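Local coordinates for HD domain-containing protein (Aquifex aeolicus, PDB 2HEK) that binds zinc and GDP at separate sites and may act as a dGTPase, as HD-domain relatives do, but is of unestablished function, at residues R301-F306 against K363-L368. Numbering follows the deposited sequence.
Sequences RLLEKF and KARSEL
The last turn of helix 292-305, helical through Lys305, packs against residues 363-368, which carry on from helix 361-366, with CA atoms 7.3 Å apart for Arg301 and Leu368 and 7.4 Å for Leu302 and Ala364. Arg301 CG lies 3.3 Å from CD2 of Leu368 (rotamer m, t). Arg301 NH1 makes a salt bridge to Glu304 OE1 (3.4 Å). Leu302, chi1 t and chi2 p, brings CD1 to 3.8 Å from Leu368 CD1 and 4.0 Å from Ala364 CB; Leu302 and Leu368 both also touch Leu286 of strand 284-289. Lys305, m at chi1 and bent at chi4 (92°), turns NZ to Glu367 O (weak hydrogen bond, 3.4 Å) and Glu367 OE1 (long salt bridge, 3.9 Å). Phe306 leaves the helix with phi/psi -118/152, its N still hydrogen-bonded to Leu302 O (3.0 Å), and an m rotamer sets CZ 3.3 Å from Ala364 CA. The segments thus meet beside the three-stranded sheet, away from the zinc and GDP sites. The chemistry implies a partly buried apolar core bordered by weak, exposed Lys305-Glu367 interactions.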
loop_
_atom_site.group_PDB
_atom_site.type_symbol
_atom_site.label_atom_id
_atom_site.label_comp_id
_atom_site.label_asym_id
_atom_site.label_seq_id
_atom_site.Cartn_x
_atom_site.Cartn_y
_atom_site.Cartn_z
ATOM N N ARG A 301 29.952 0.408 -39.331
ATOM C CA ARG A 301 31.193 -0.288 -39.022
ATOM C C ARG A 301 30.960 -1.776 -38.774
ATOM O O ARG A 301 31.781 -2.616 -39.163
ATOM C CB ARG A 301 31.878 0.355 -37.809
ATOM C CG ARG A 301 32.977 -0.487 -37.142
ATOM C CD ARG A 301 34.319 -0.501 -37.925
ATOM N NE ARG A 301 35.029 0.782 -37.866
ATOM C CZ ARG A 301 35.970 1.165 -38.728
ATOM N NH1 ARG A 301 36.328 0.364 -39.730
ATOM N NH2 ARG A 301 36.550 2.354 -38.592
ATOM N N LEU A 302 29.832 -2.094 -38.131
ATOM C CA LEU A 302 29.495 -3.458 -37.768
ATOM C C LEU A 302 29.160 -4.270 -38.995
ATOM O O LEU A 302 29.649 -5.388 -39.137
ATOM C CB LEU A 302 28.311 -3.474 -36.793
ATOM C CG LEU A 302 27.961 -4.772 -36.076
ATOM C CD1 LEU A 302 29.110 -5.245 -35.190
ATOM C CD2 LEU A 302 26.715 -4.534 -35.246
ATOM N N LEU A 303 28.323 -3.722 -39.874
ATOM C CA LEU A 303 27.948 -4.426 -41.089
ATOM C C LEU A 303 29.092 -4.497 -42.123
ATOM O O LEU A 303 28.936 -5.115 -43.185
ATOM C CB LEU A 303 26.686 -3.827 -41.714
ATOM C CG LEU A 303 25.330 -4.049 -41.029
ATOM C CD1 LEU A 303 24.209 -3.587 -41.945
ATOM C CD2 LEU A 303 25.110 -5.502 -40.641
ATOM N N GLU A 304 30.225 -3.867 -41.816
ATOM C CA GLU A 304 31.420 -4.011 -42.638
ATOM C C GLU A 304 32.070 -5.348 -42.331
ATOM O O GLU A 304 32.529 -6.042 -43.239
ATOM C CB GLU A 304 32.420 -2.877 -42.370
ATOM C CG GLU A 304 32.111 -1.553 -43.093
ATOM C CD GLU A 304 32.997 -0.396 -42.624
ATOM O OE1 GLU A 304 34.029 -0.662 -41.963
ATOM O OE2 GLU A 304 32.658 0.780 -42.909
ATOM N N LYS A 305 32.073 -5.704 -41.047
ATOM C CA LYS A 305 32.823 -6.851 -40.537
ATOM C C LYS A 305 32.028 -8.156 -40.377
ATOM O O LYS A 305 32.582 -9.238 -40.574
ATOM C CB LYS A 305 33.501 -6.495 -39.211
ATOM C CG LYS A 305 34.625 -5.480 -39.338
ATOM C CD LYS A 305 35.478 -5.441 -38.075
ATOM C CE LYS A 305 36.747 -4.606 -38.274
ATOM N NZ LYS A 305 36.565 -3.177 -37.878
ATOM N N PHE A 306 30.747 -8.052 -40.022
ATOM C CA PHE A 306 29.917 -9.223 -39.715
ATOM C C PHE A 306 28.734 -9.338 -40.679
ATOM O O PHE A 306 28.279 -8.327 -41.226
ATOM C CB PHE A 306 29.426 -9.153 -38.272
ATOM C CG PHE A 306 30.526 -8.965 -37.261
ATOM C CD1 PHE A 306 30.956 -7.692 -36.906
ATOM C CD2 PHE A 306 31.125 -10.063 -36.653
ATOM C CE1 PHE A 306 31.972 -7.515 -35.969
ATOM C CE2 PHE A 306 32.138 -9.893 -35.712
ATOM C CZ PHE A 306 32.564 -8.616 -35.377
ATOM N N LYS A 363 33.955 -10.603 -29.964
ATOM C CA LYS A 363 34.620 -10.311 -31.233
ATOM C C LYS A 363 34.167 -8.977 -31.817
ATOM O O LYS A 363 34.983 -8.203 -32.307
ATOM C CB LYS A 363 34.380 -11.428 -32.254
ATOM C CG LYS A 363 35.221 -12.688 -32.049
ATOM C CD LYS A 363 35.049 -13.649 -33.231
ATOM C CE LYS A 363 35.907 -14.899 -33.078
ATOM N NZ LYS A 363 35.725 -15.828 -34.232
ATOM N N ALA A 364 32.863 -8.716 -31.764
ATOM C CA ALA A 364 32.306 -7.462 -32.270
ATOM C C ALA A 364 32.636 -6.280 -31.372
ATOM O O ALA A 364 32.783 -5.164 -31.847
ATOM C CB ALA A 364 30.801 -7.584 -32.462
ATOM N N ARG A 365 32.767 -6.537 -30.076
ATOM C CA ARG A 365 32.989 -5.482 -29.101
ATOM C C ARG A 365 34.350 -4.817 -29.290
ATOM O O ARG A 365 34.419 -3.614 -29.549
ATOM C CB ARG A 365 32.864 -6.032 -27.680
ATOM C CG ARG A 365 32.842 -4.962 -26.601
ATOM C CD ARG A 365 32.964 -5.574 -25.216
ATOM N NE ARG A 365 32.944 -4.559 -24.166
ATOM C CZ ARG A 365 33.035 -4.825 -22.869
ATOM N NH1 ARG A 365 33.152 -6.079 -22.456
ATOM N NH2 ARG A 365 33.029 -3.835 -21.987
ATOM N N SER A 366 35.425 -5.600 -29.180
ATOM C CA SER A 366 36.792 -5.078 -29.338
ATOM C C SER A 366 37.142 -4.640 -30.778
ATOM O O SER A 366 38.009 -3.785 -30.975
ATOM C CB SER A 366 37.832 -6.067 -28.784
ATOM O OG SER A 366 37.884 -7.262 -29.546
ATOM N N GLU A 367 36.456 -5.211 -31.766
ATOM C CA GLU A 367 36.581 -4.770 -33.157
ATOM C C GLU A 367 35.833 -3.465 -33.445
ATOM O O GLU A 367 35.917 -2.934 -34.552
ATOM C CB GLU A 367 36.120 -5.867 -34.121
ATOM C CG GLU A 367 37.190 -6.916 -34.450
ATOM C CD GLU A 367 37.972 -6.598 -35.723
ATOM O OE1 GLU A 367 38.714 -5.585 -35.750
ATOM O OE2 GLU A 367 37.845 -7.371 -36.702
ATOM N N LEU A 368 35.097 -2.962 -32.455
ATOM C CA LEU A 368 34.407 -1.672 -32.574
ATOM C C LEU A 368 34.949 -0.645 -31.580
ATOM O O LEU A 368 34.566 0.529 -31.606
ATOM C CB LEU A 368 32.886 -1.822 -32.405
ATOM C CG LEU A 368 32.052 -2.749 -33.306
ATOM C CD1 LEU A 368 30.589 -2.377 -33.198
ATOM C CD2 LEU A 368 32.481 -2.755 -34.772
#